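Sortase SrtE1 (Streptomyces coelicolor, PDB 5CUW) catalyses the transpeptidation that attaches surface proteins to the cell wall, recognising Leu-Ala-x-Thr-Gly and Leu-Pro-x-Thr-Gly sorting signals with a preference for the former. Local coordinates at residues V50-A55 against G67-Y72; G39-H44 against V116-K121; L131-P136 against S169-I174; S140-V145 against Y157-T162. All coordinates share one frame; numbering follows the deposited sequence.

Interaction 1: V50-A55 against G67-Y72; sequences VVVPIA and GMVGHY
Val-52 meets residues 67-72 with both methyls: CG2 presses on the carbonyl of Gly-67 (3.2 Å to O), while CG1 meets CG1 of Val-69 (4.0 Å), the two side chains crossing at about a right angle. At Pro-53 the carbonyl O accepts the backbone N-H of Val-69 (3.0 Å), and the ring carbon CB rests 4.1 Å from SD of Met-68. Ile-54 pairs with Val-69 in parallel register, their side chains on the same face of the sheet, CG1 of Ile-54 lying 3.6 Å from CG2 of Val-69. The O of Val-69 takes the N-H of Ala-55 (2.9 Å) and also the CA-H of Ile-54 (3.3 Å between CA and O). Ala-55 in turn offers its own O to the N-H of His-71, a nearly straight bond (175° at H). Its CB points to the other face, where the bend of Met-68 (chi3 -81°) brings CE to 4.0 Å from it. An alanine in place of Met-68 would probably leave Pro-53 CB and Ala-55 CB without their thioether cover and open a gap there. The two strands belong to a beta-alpha-beta unit: helix 60-64 ends in a Schellman motif whose C-prime residue is Gly-67, and its Val-63 packs on Ala-55 and Met-68, while strand 39-45 borders 50-56 and strand 87-92 borders 69-71.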
loop_
_atom_site.group_PDB
_atom_site.type_symbol
_atom_site.label_atom_id
_atom_site.label_comp_id
_atom_site.label_asym_id
_atom_site.label_seq_id
_atom_site.Cartn_x
_atom_site.Cartn_y
_atom_site.Cartn_z
ATOM N N VAL A 50 -10.606 3.966 -6.286
ATOM C CA VAL A 50 -9.357 3.443 -6.815
ATOM C C VAL A 50 -9.430 1.923 -6.979
ATOM O O VAL A 50 -9.765 1.205 -6.039
ATOM C CB VAL A 50 -8.162 3.812 -5.899
ATOM C CG1 VAL A 50 -6.966 2.897 -6.163
ATOM C CG2 VAL A 50 -7.779 5.267 -6.090
ATOM N N VAL A 51 -9.145 1.453 -8.187
ATOM C CA VAL A 51 -8.866 0.036 -8.430
ATOM C C VAL A 51 -7.618 -0.016 -9.304
ATOM O O VAL A 51 -7.586 0.583 -10.382
ATOM C CB VAL A 51 -10.027 -0.700 -9.113
ATOM C CG1 VAL A 51 -9.654 -2.179 -9.338
ATOM C CG2 VAL A 51 -11.280 -0.600 -8.278
ATOM N N VAL A 52 -6.581 -0.709 -8.839
ATOM C CA VAL A 52 -5.289 -0.596 -9.496
ATOM C C VAL A 52 -4.439 -1.836 -9.256
ATOM O O VAL A 52 -4.405 -2.373 -8.149
ATOM C CB VAL A 52 -4.543 0.664 -9.023
ATOM C CG1 VAL A 52 -4.266 0.623 -7.498
ATOM C CG2 VAL A 52 -3.258 0.865 -9.819
ATOM N N PRO A 53 -3.761 -2.307 -10.305
ATOM C CA PRO A 53 -3.003 -3.549 -10.144
ATOM C C PRO A 53 -1.750 -3.324 -9.313
ATOM O O PRO A 53 -1.174 -2.229 -9.343
ATOM C CB PRO A 53 -2.654 -3.947 -11.586
ATOM C CG PRO A 53 -3.558 -3.073 -12.479
ATOM C CD PRO A 53 -3.736 -1.814 -11.694
ATOM N N ILE A 54 -1.349 -4.349 -8.569
ATOM C CA ILE A 54 -0.077 -4.354 -7.850
ATOM C C ILE A 54 0.918 -5.220 -8.604
ATOM O O ILE A 54 0.589 -6.339 -8.999
ATOM C CB ILE A 54 -0.219 -4.901 -6.402
ATOM C CG1 ILE A 54 -1.354 -4.203 -5.646
ATOM C CG2 ILE A 54 1.117 -4.786 -5.642
ATOM C CD1 ILE A 54 -1.561 -4.760 -4.238
ATOM N N ALA A 55 2.122 -4.708 -8.832
ATOM C CA ALA A 55 3.147 -5.500 -9.496
ATOM C C ALA A 55 4.350 -5.649 -8.576
ATOM O O ALA A 55 4.486 -4.920 -7.609
ATOM C CB ALA A 55 3.552 -4.869 -10.815
ATOM N N GLY A 67 1.054 2.887 -14.593
ATOM C CA GLY A 67 -0.203 3.082 -13.895
ATOM C C GLY A 67 -0.466 2.041 -12.828
ATOM O O GLY A 67 -1.604 1.893 -12.390
ATOM N N MET A 68 0.571 1.317 -12.400
ATOM C CA MET A 68 0.389 0.307 -11.356
ATOM C C MET A 68 1.012 0.740 -10.036
ATOM O O MET A 68 1.823 1.660 -10.009
ATOM C CB MET A 68 0.983 -1.030 -11.802
ATOM C CG MET A 68 0.376 -1.546 -13.091
ATOM S SD MET A 68 0.896 -3.238 -13.463
ATOM C CE MET A 68 2.510 -2.960 -14.197
ATOM N N VAL A 69 0.633 0.100 -8.930
ATOM C CA VAL A 69 1.355 0.353 -7.702
ATOM C C VAL A 69 2.326 -0.800 -7.504
ATOM O O VAL A 69 2.087 -1.910 -7.986
ATOM C CB VAL A 69 0.454 0.516 -6.462
ATOM C CG1 VAL A 69 -0.530 1.656 -6.660
ATOM C CG2 VAL A 69 -0.257 -0.774 -6.100
ATOM N N GLY A 70 3.427 -0.507 -6.818
ATOM C CA GLY A 70 4.539 -1.430 -6.715
ATOM C C GLY A 70 4.772 -1.938 -5.315
ATOM O O GLY A 70 4.759 -1.173 -4.340
ATOM N N HIS A 71 4.985 -3.246 -5.226
ATOM C CA HIS A 71 5.375 -3.901 -3.984
ATOM C C HIS A 71 6.890 -3.816 -3.786
ATOM O O HIS A 71 7.657 -4.286 -4.625
ATOM C CB HIS A 71 4.911 -5.365 -4.002
ATOM C CG HIS A 71 5.379 -6.171 -2.828
ATOM N ND1 HIS A 71 5.983 -7.405 -2.969
ATOM C CD2 HIS A 71 5.333 -5.924 -1.497
ATOM C CE1 HIS A 71 6.278 -7.886 -1.774
ATOM N NE2 HIS A 71 5.900 -7.006 -0.862
ATOM N N TYR A 72 7.325 -3.221 -2.680
ATOM C CA TYR A 72 8.764 -3.098 -2.422
ATOM C C TYR A 72 9.366 -4.499 -2.385
ATOM O O TYR A 72 8.955 -5.320 -1.567
ATOM C CB TYR A 72 9.039 -2.357 -1.114
ATOM C CG TYR A 72 8.824 -0.853 -1.179
ATOM C CD1 TYR A 72 7.588 -0.295 -0.895
ATOM C CD2 TYR A 72 9.870 0.002 -1.507
ATOM C CE1 TYR A 72 7.396 1.080 -0.923
ATOM C CE2 TYR A 72 9.682 1.376 -1.550
ATOM C CZ TYR A 72 8.442 1.903 -1.259
ATOM O OH TYR A 72 8.250 3.259 -1.296
#

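Interaction 2: G39-H44 against V116-K121; sequences GFALLH and VETQDK
The carbonyl O of Leu-42 is approached by two donors of the facing segment, the backbone N-H of Glu-117 at 2.8 Å and the CA-H of Val-116, whose CA lies 3.5 Å away. Glu-117 O returns the bond to the N-H of Leu-42, which makes Leu-42 and Glu-117 a hydrogen-bonded antiparallel pair and Leu-43 and Val-116 the non-hydrogen-bonded pair beside it. Through this ladder strand 39-45 joins strand 113-117 and closes the sheet of the sortase beta barrel. On the face of Leu-43 and Val-116, CD1 of the leucine touches CG2 of the valine (3.8 Å). The other face mixes the two characters: Glu-117, with CG anti to its backbone N (chi1 170°) and the chain extended beyond it, lies alongside Leu-42 and reaches His-44. Glu-117 OE2 forms a salt bridge with Arg-185, while OE1 faces His-44, so the group is held at both oxygens. Before the ladder, Phe-40 and Ala-41 form a classic beta bulge opposite Ile-54, and the CB of Ala-41 sits 3.2 Å from Glu-117 O. His-44 NE2 donates to Glu-117 OE1 at 3.0 Å, nearly along the C-O axis of the acceptor, with the ring and carboxylate planes turned 32° apart.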
loop_
_atom_site.group_PDB
_atom_site.type_symbol
_atom_site.label_atom_id
_atom_site.label_comp_id
_atom_site.label_asym_id
_atom_site.label_seq_id
_atom_site.Cartn_x
_atom_site.Cartn_y
_atom_site.Cartn_z
ATOM N N GLY A 39 2.330 -8.148 -12.600
ATOM C CA GLY A 39 1.149 -7.790 -11.818
ATOM C C GLY A 39 0.505 -9.007 -11.184
ATOM O O GLY A 39 0.177 -9.954 -11.879
ATOM N N PHE A 40 0.329 -9.004 -9.866
ATOM C CA PHE A 40 -0.135 -10.221 -9.208
ATOM C C PHE A 40 -1.369 -10.041 -8.343
ATOM O O PHE A 40 -1.890 -11.012 -7.802
ATOM C CB PHE A 40 0.989 -10.832 -8.360
ATOM C CG PHE A 40 1.467 -9.959 -7.244
ATOM C CD1 PHE A 40 0.843 -9.984 -6.007
ATOM C CD2 PHE A 40 2.565 -9.132 -7.416
ATOM C CE1 PHE A 40 1.292 -9.197 -4.978
ATOM C CE2 PHE A 40 3.020 -8.346 -6.383
ATOM C CZ PHE A 40 2.381 -8.371 -5.164
ATOM N N ALA A 41 -1.842 -8.811 -8.197
ATOM C CA ALA A 41 -3.026 -8.595 -7.394
ATOM C C ALA A 41 -3.694 -7.295 -7.792
ATOM O O ALA A 41 -3.173 -6.567 -8.635
ATOM C CB ALA A 41 -2.670 -8.583 -5.911
ATOM N N LEU A 42 -4.851 -7.022 -7.194
ATOM C CA LEU A 42 -5.564 -5.755 -7.396
ATOM C C LEU A 42 -5.744 -5.045 -6.053
ATOM O O LEU A 42 -6.142 -5.669 -5.068
ATOM C CB LEU A 42 -6.929 -5.982 -8.049
ATOM C CG LEU A 42 -7.046 -5.969 -9.576
ATOM C CD1 LEU A 42 -8.475 -6.296 -9.979
ATOM C CD2 LEU A 42 -6.635 -4.616 -10.148
ATOM N N LEU A 43 -5.451 -3.748 -6.014
ATOM C CA LEU A 43 -5.693 -2.946 -4.816
ATOM C C LEU A 43 -6.977 -2.123 -4.979
ATOM O O LEU A 43 -7.135 -1.424 -5.980
ATOM C CB LEU A 43 -4.523 -2.019 -4.543
ATOM C CG LEU A 43 -4.607 -1.197 -3.252
ATOM C CD1 LEU A 43 -4.360 -2.097 -2.045
ATOM C CD2 LEU A 43 -3.605 -0.045 -3.278
ATOM N N HIS A 44 -7.882 -2.213 -4.004
ATOM C CA HIS A 44 -9.132 -1.457 -4.031
ATOM C C HIS A 44 -9.158 -0.480 -2.866
ATOM O O HIS A 44 -8.921 -0.870 -1.731
ATOM C CB HIS A 44 -10.365 -2.365 -3.929
ATOM C CG HIS A 44 -10.440 -3.436 -4.974
ATOM N ND1 HIS A 44 -11.311 -3.374 -6.041
ATOM C CD2 HIS A 44 -9.782 -4.615 -5.094
ATOM C CE1 HIS A 44 -11.174 -4.460 -6.782
ATOM N NE2 HIS A 44 -10.251 -5.227 -6.231
ATOM N N VAL A 116 -6.839 -5.748 -0.662
ATOM C CA VAL A 116 -5.951 -6.420 -1.604
ATOM C C VAL A 116 -6.601 -7.703 -2.090
ATOM O O VAL A 116 -6.839 -8.616 -1.300
ATOM C CB VAL A 116 -4.583 -6.767 -0.978
ATOM C CG1 VAL A 116 -3.740 -7.531 -1.981
ATOM C CG2 VAL A 116 -3.852 -5.499 -0.511
ATOM N N GLU A 117 -6.879 -7.769 -3.388
ATOM C CA GLU A 117 -7.472 -8.953 -3.997
ATOM C C GLU A 117 -6.424 -9.789 -4.730
ATOM O O GLU A 117 -5.770 -9.309 -5.660
ATOM C CB GLU A 117 -8.579 -8.551 -4.972
ATOM C CG GLU A 117 -9.095 -9.703 -5.826
ATOM C CD GLU A 117 -10.181 -9.287 -6.809
ATOM O OE1 GLU A 117 -10.357 -8.070 -7.050
ATOM O OE2 GLU A 117 -10.865 -10.185 -7.342
ATOM N N THR A 118 -6.269 -11.040 -4.315
ATOM C CA THR A 118 -5.354 -11.957 -4.987
ATOM C C THR A 118 -6.158 -13.033 -5.699
ATOM O O THR A 118 -7.389 -12.996 -5.684
ATOM C CB THR A 118 -4.377 -12.608 -4.003
ATOM O OG1 THR A 118 -5.085 -13.498 -3.136
ATOM C CG2 THR A 118 -3.686 -11.552 -3.171
ATOM N N GLN A 119 -5.469 -13.988 -6.321
ATOM C CA GLN A 119 -6.152 -15.060 -7.030
ATOM C C GLN A 119 -7.039 -15.841 -6.074
ATOM O O GLN A 119 -8.148 -16.234 -6.426
ATOM C CB GLN A 119 -5.140 -16.006 -7.698
ATOM N N ASP A 120 -6.549 -16.034 -4.857
ATOM C CA ASP A 120 -7.181 -16.930 -3.896
ATOM C C ASP A 120 -7.929 -16.242 -2.746
ATOM O O ASP A 120 -8.828 -16.841 -2.157
ATOM C CB ASP A 120 -6.121 -17.864 -3.301
ATOM N N LYS A 121 -7.555 -15.006 -2.409
ATOM C CA LYS A 121 -8.123 -14.363 -1.221
ATOM C C LYS A 121 -8.394 -12.880 -1.390
ATOM O O LYS A 121 -7.817 -12.225 -2.256
ATOM C CB LYS A 121 -7.187 -14.535 -0.016
ATOM C CG LYS A 121 -6.982 -15.977 0.416
ATOM C CD LYS A 121 -5.884 -16.094 1.443
ATOM C CE LYS A 121 -5.754 -17.527 1.925
ATOM N NZ LYS A 121 -6.985 -17.933 2.648
#

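Interaction 3: L131-P136 against S169-I174; sequences LPVTSP and SKYRMI
Chi1 of Arg-172 (-57°) sets CG anti to its carbonyl carbon, 3.6 Å from Pro-136 CA; the bend at chi2 (-69°) then turns CD, and further out the guanidinium lies against the proline ring. Pro-136 CB stands 3.6 Å above the guanidinium plane, over its centre, the two side chains crossing at about a right angle. Within its own segment NH1 donates to Ser-169 O (2.7 Å) and Tyr-171 O (3.0 Å); both acceptors lie close to the guanidinium plane, while NH1 sits above the plane of each carbonyl, and the paired bonds fix the rotation of the group. Arg-172 is the presumed proton donor of the sortase active site, and its side chain touches Cys-163, the presumed catalytic cysteine. An alanine here would probably leave the carbonyls of Ser-169 and Tyr-171 without this donor and open a gap between Pro-136 and Cys-163. The backbones pair antiparallel, Leu-131 with Ile-174 and Thr-134 with Arg-172 exchanging two hydrogen bonds each, but the register slips by one between these pairs, a beta bulge that places Pro-132 and Val-133 opposite Met-173. Past the bulge, the N-H of Thr-134 reaches Arg-172 O at 2.9 Å with a bent angle of 135° at H. On the outer side Val-133 CG1 makes a CH-pi contact over one face of the Tyr-171 ring, 3.8 Å from its centroid and nearest CG (3.5 Å). At the edge of the same ring, near its plane, lies Thr-134 O, 3.7 Å from Tyr-171 CD1.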
loop_
_atom_site.group_PDB
_atom_site.type_symbol
_atom_site.label_atom_id
_atom_site.label_comp_id
_atom_site.label_asym_id
_atom_site.label_seq_id
_atom_site.Cartn_x
_atom_site.Cartn_y
_atom_site.Cartn_z
ATOM N N LEU A 131 1.390 9.480 8.334
ATOM C CA LEU A 131 2.558 10.340 8.460
ATOM C C LEU A 131 2.565 11.201 7.199
ATOM O O LEU A 131 2.976 10.741 6.135
ATOM C CB LEU A 131 3.848 9.506 8.608
ATOM C CG LEU A 131 5.234 10.171 8.629
ATOM C CD1 LEU A 131 5.351 11.204 9.740
ATOM C CD2 LEU A 131 6.357 9.126 8.766
ATOM N N PRO A 132 2.048 12.436 7.298
ATOM C CA PRO A 132 1.827 13.231 6.083
ATOM C C PRO A 132 3.110 13.712 5.398
ATOM O O PRO A 132 3.086 13.901 4.187
ATOM C CB PRO A 132 0.994 14.429 6.584
ATOM C CG PRO A 132 1.304 14.546 8.031
ATOM C CD PRO A 132 1.607 13.137 8.523
ATOM N N VAL A 133 4.192 13.928 6.140
ATOM C CA VAL A 133 5.438 14.394 5.521
ATOM C C VAL A 133 6.659 13.726 6.165
ATOM O O VAL A 133 6.802 13.741 7.387
ATOM C CB VAL A 133 5.595 15.934 5.628
ATOM C CG1 VAL A 133 6.809 16.395 4.827
ATOM C CG2 VAL A 133 4.326 16.661 5.132
ATOM N N THR A 134 7.526 13.129 5.346
ATOM C CA THR A 134 8.782 12.559 5.840
ATOM C C THR A 134 9.849 12.533 4.737
ATOM O O THR A 134 9.546 12.665 3.549
ATOM C CB THR A 134 8.591 11.121 6.389
ATOM O OG1 THR A 134 9.695 10.770 7.237
ATOM C CG2 THR A 134 8.468 10.098 5.245
ATOM N N SER A 135 11.101 12.373 5.147
ATOM C CA SER A 135 12.209 12.290 4.218
ATOM C C SER A 135 12.101 11.028 3.379
ATOM O O SER A 135 11.728 9.968 3.890
ATOM C CB SER A 135 13.540 12.308 4.978
ATOM O OG SER A 135 14.606 11.964 4.117
ATOM N N PRO A 136 12.417 11.138 2.080
ATOM C CA PRO A 136 12.440 9.983 1.174
ATOM C C PRO A 136 13.448 8.907 1.609
ATOM O O PRO A 136 13.352 7.761 1.167
ATOM C CB PRO A 136 12.841 10.595 -0.173
ATOM C CG PRO A 136 12.537 12.056 -0.053
ATOM C CD PRO A 136 12.741 12.401 1.393
ATOM N N SER A 169 8.618 15.690 -5.733
ATOM C CA SER A 169 9.090 14.449 -5.127
ATOM C C SER A 169 9.960 14.774 -3.920
ATOM O O SER A 169 10.832 13.997 -3.538
ATOM C CB SER A 169 9.867 13.597 -6.140
ATOM O OG SER A 169 10.968 14.308 -6.680
ATOM N N LYS A 170 9.687 15.932 -3.326
ATOM C CA LYS A 170 10.504 16.493 -2.256
ATOM C C LYS A 170 10.435 15.639 -0.998
ATOM O O LYS A 170 11.460 15.253 -0.436
ATOM C CB LYS A 170 10.056 17.926 -1.966
ATOM C CG LYS A 170 10.990 18.717 -1.079
ATOM C CD LYS A 170 11.030 20.180 -1.505
ATOM C CE LYS A 170 9.667 20.849 -1.388
ATOM N NZ LYS A 170 9.296 21.132 0.027
ATOM N N TYR A 171 9.219 15.336 -0.562
ATOM C CA TYR A 171 9.024 14.506 0.612
ATOM C C TYR A 171 8.182 13.296 0.264
ATOM O O TYR A 171 7.761 13.125 -0.880
ATOM C CB TYR A 171 8.346 15.293 1.740
ATOM C CG TYR A 171 9.126 16.476 2.264
ATOM C CD1 TYR A 171 10.263 16.303 3.042
ATOM C CD2 TYR A 171 8.697 17.770 2.012
ATOM C CE1 TYR A 171 10.962 17.390 3.532
ATOM C CE2 TYR A 171 9.385 18.855 2.495
ATOM C CZ TYR A 171 10.514 18.666 3.249
ATOM O OH TYR A 171 11.186 19.765 3.723
ATOM N N ARG A 172 7.916 12.468 1.268
ATOM C CA ARG A 172 7.014 11.343 1.092
ATOM C C ARG A 172 5.865 11.398 2.093
ATOM O O ARG A 172 6.021 11.920 3.191
ATOM C CB ARG A 172 7.760 10.027 1.249
ATOM C CG ARG A 172 8.930 9.861 0.311
ATOM C CD ARG A 172 8.468 9.689 -1.128
ATOM N NE ARG A 172 9.606 9.469 -2.014
ATOM C CZ ARG A 172 10.220 10.433 -2.689
ATOM N NH1 ARG A 172 9.798 11.688 -2.597
ATOM N NH2 ARG A 172 11.250 10.139 -3.465
ATOM N N MET A 173 4.717 10.853 1.693
ATOM C CA MET A 173 3.548 10.730 2.560
ATOM C C MET A 173 3.260 9.253 2.773
ATOM O O MET A 173 3.225 8.484 1.808
ATOM C CB MET A 173 2.334 11.437 1.932
ATOM C CG MET A 173 0.993 10.993 2.496
ATOM S SD MET A 173 -0.367 12.042 1.910
ATOM C CE MET A 173 -0.272 11.791 0.139
ATOM N N ILE A 174 3.050 8.855 4.018
ATOM C CA ILE A 174 2.862 7.447 4.365
ATOM C C ILE A 174 1.505 7.209 5.042
ATOM O O ILE A 174 1.143 7.911 5.982
ATOM C CB ILE A 174 3.977 6.962 5.317
ATOM C CG1 ILE A 174 5.337 7.531 4.900
ATOM C CG2 ILE A 174 3.991 5.443 5.420
ATOM C CD1 ILE A 174 5.805 7.102 3.540
#

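Interaction 4: S140-V145 against Y157-T162; sequences SVLDPV and YITLTT
Thr-159 and Tyr-157, two residues apart on the strand, and Val-141 in the short 3-10 turn above them carry most of this contact, which is packing without a hydrogen bond between the segments. Thr-159 meets Val-141 chiefly through the latter's carbonyl O, which lies 3.6 Å from OG1 and equally 3.6 Å from CG2 of the threonine. Each polar atom has its bond to a third residue: Thr-159 OG1 is paired with Asn-88 OD1, and Val-141 O accepts from Trp-176 NE1. With CG2 anti to the backbone N, the threonine also turns this methyl to Leu-142, whose CD2 lies 4.1 Å from it, the two side chains crossing obliquely. The same CD2 comes within 4.3 Å of Thr-161 CG2 two residues further along the strand. Tyr-157 is met from its rim: Pro-144 O lies in the ring plane beside the CD2-CE2 edge, 3.6 Å from CD2. The ring also stacks on Phe-151, and its hydroxyl is hydrogen-bonded to Gly-153 O. Residues 140-145 thus lie over the face of strand 156-164 that bears Tyr-157, Thr-159 and Thr-161, with Leu-142 also touching Tyr-72, a probable substrate-recognition residue. The strand itself runs between 87-92 and 171-184, while Val-141 packs on Leu-131 of strand 121-134.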
loop_
_atom_site.group_PDB
_atom_site.type_symbol
_atom_site.label_atom_id
_atom_site.label_comp_id
_atom_site.label_asym_id
_atom_site.label_seq_id
_atom_site.Cartn_x
_atom_site.Cartn_y
_atom_site.Cartn_z
ATOM N N SER A 140 12.452 3.159 7.253
ATOM C CA SER A 140 12.001 2.395 8.416
ATOM C C SER A 140 10.474 2.330 8.510
ATOM O O SER A 140 9.930 1.545 9.284
ATOM C CB SER A 140 12.582 2.987 9.700
ATOM O OG SER A 140 13.992 2.870 9.708
ATOM N N VAL A 141 9.785 3.143 7.717
ATOM C CA VAL A 141 8.320 3.078 7.668
ATOM C C VAL A 141 7.856 1.790 6.965
ATOM O O VAL A 141 6.663 1.475 6.957
ATOM C CB VAL A 141 7.699 4.306 6.946
ATOM C CG1 VAL A 141 8.096 5.599 7.649
ATOM C CG2 VAL A 141 8.106 4.340 5.468
ATOM N N LEU A 142 8.806 1.051 6.389
ATOM C CA LEU A 142 8.536 -0.241 5.759
ATOM C C LEU A 142 9.002 -1.433 6.601
ATOM O O LEU A 142 8.969 -2.565 6.117
ATOM C CB LEU A 142 9.221 -0.333 4.388
ATOM C CG LEU A 142 8.785 0.671 3.312
ATOM C CD1 LEU A 142 9.724 0.601 2.126
ATOM C CD2 LEU A 142 7.348 0.398 2.870
ATOM N N ASP A 143 9.454 -1.178 7.831
ATOM C CA ASP A 143 9.894 -2.243 8.752
ATOM C C ASP A 143 8.720 -3.164 9.090
ATOM O O ASP A 143 7.565 -2.726 9.045
ATOM C CB ASP A 143 10.459 -1.645 10.054
ATOM C CG ASP A 143 11.849 -1.026 9.884
ATOM O OD1 ASP A 143 12.485 -1.223 8.827
ATOM O OD2 ASP A 143 12.317 -0.352 10.829
ATOM N N PRO A 144 8.998 -4.430 9.474
ATOM C CA PRO A 144 7.888 -5.326 9.819
ATOM C C PRO A 144 6.912 -4.714 10.838
ATOM O O PRO A 144 5.695 -4.906 10.709
ATOM C CB PRO A 144 8.607 -6.544 10.396
ATOM C CG PRO A 144 9.866 -6.598 9.595
ATOM C CD PRO A 144 10.286 -5.147 9.457
ATOM N N VAL A 145 7.443 -4.007 11.835
ATOM C CA VAL A 145 6.630 -3.157 12.708
ATOM C C VAL A 145 7.040 -1.728 12.396
ATOM O O VAL A 145 8.034 -1.243 12.926
ATOM C CB VAL A 145 6.835 -3.465 14.207
ATOM C CG1 VAL A 145 5.970 -2.543 15.063
ATOM C CG2 VAL A 145 6.500 -4.917 14.511
ATOM N N TYR A 157 0.179 -5.743 8.659
ATOM C CA TYR A 157 0.009 -4.357 8.252
ATOM C C TYR A 157 0.189 -4.102 6.761
ATOM O O TYR A 157 0.709 -4.927 5.997
ATOM C CB TYR A 157 0.997 -3.477 9.030
ATOM C CG TYR A 157 1.026 -3.721 10.532
ATOM C CD1 TYR A 157 -0.086 -3.469 11.324
ATOM C CD2 TYR A 157 2.182 -4.181 11.154
ATOM C CE1 TYR A 157 -0.048 -3.657 12.695
ATOM C CE2 TYR A 157 2.226 -4.390 12.523
ATOM C CZ TYR A 157 1.115 -4.134 13.284
ATOM O OH TYR A 157 1.173 -4.343 14.639
ATOM N N ILE A 158 -0.256 -2.924 6.357
ATOM C CA ILE A 158 -0.029 -2.445 5.015
ATOM C C ILE A 158 0.503 -1.023 5.103
ATOM O O ILE A 158 0.123 -0.242 6.008
ATOM C CB ILE A 158 -1.330 -2.532 4.139
ATOM C CG1 ILE A 158 -1.006 -2.238 2.670
ATOM C CG2 ILE A 158 -2.432 -1.618 4.713
ATOM C CD1 ILE A 158 -2.084 -2.641 1.663
ATOM N N THR A 159 1.423 -0.699 4.200
ATOM C CA THR A 159 1.995 0.640 4.137
ATOM C C THR A 159 1.849 1.182 2.721
ATOM O O THR A 159 2.266 0.536 1.766
ATOM C CB THR A 159 3.489 0.652 4.527
ATOM O OG1 THR A 159 3.654 -0.023 5.776
ATOM C CG2 THR A 159 4.006 2.093 4.644
ATOM N N LEU A 160 1.263 2.362 2.591
ATOM C CA LEU A 160 1.168 3.029 1.289
ATOM C C LEU A 160 2.086 4.250 1.278
ATOM O O LEU A 160 2.007 5.088 2.179
ATOM C CB LEU A 160 -0.269 3.461 0.989
ATOM C CG LEU A 160 -1.431 2.494 1.218
ATOM C CD1 LEU A 160 -2.757 3.198 0.854
ATOM C CD2 LEU A 160 -1.267 1.181 0.440
ATOM N N THR A 161 2.950 4.358 0.266
ATOM C CA THR A 161 3.879 5.493 0.182
ATOM C C THR A 161 3.703 6.255 -1.127
ATOM O O THR A 161 3.517 5.648 -2.179
ATOM C CB THR A 161 5.361 5.031 0.314
ATOM O OG1 THR A 161 5.805 4.417 -0.911
ATOM C CG2 THR A 161 5.503 4.029 1.441
ATOM N N THR A 162 3.743 7.585 -1.073
ATOM C CA THR A 162 3.661 8.380 -2.292
ATOM C C THR A 162 4.435 9.674 -2.078
ATOM O O THR A 162 4.954 9.908 -0.993
ATOM C CB THR A 162 2.194 8.688 -2.675
ATOM O OG1 THR A 162 2.134 9.214 -4.011
ATOM C CG2 THR A 162 1.590 9.691 -1.691
#

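Interactions 1 and 4 are the buried contacts; interactions 2 and 3 are partly buried, and interaction 3 has the most exposed residues. Interactions 1 to 3 are strand pairings in one sheet, parallel in interaction 1 and antiparallel in the other two, whereas interaction 4 lays a loop over a strand by side-chain packing. Strand 50-56 of interaction 1 and strand 39-45 of interaction 2 are neighbours in the sheet, bonded through Val-52 O and Leu-43 N. Interactions 3 and 4 meet where Met-173 N bonds Thr-162 O. Residues of the presumed active site and recognition site fall in interactions 1 and 3: Tyr-72, bonded to Thr-161 of interaction 4, and Arg-172, while the His-44 and Glu-117 pair of interaction 2 stands well apart.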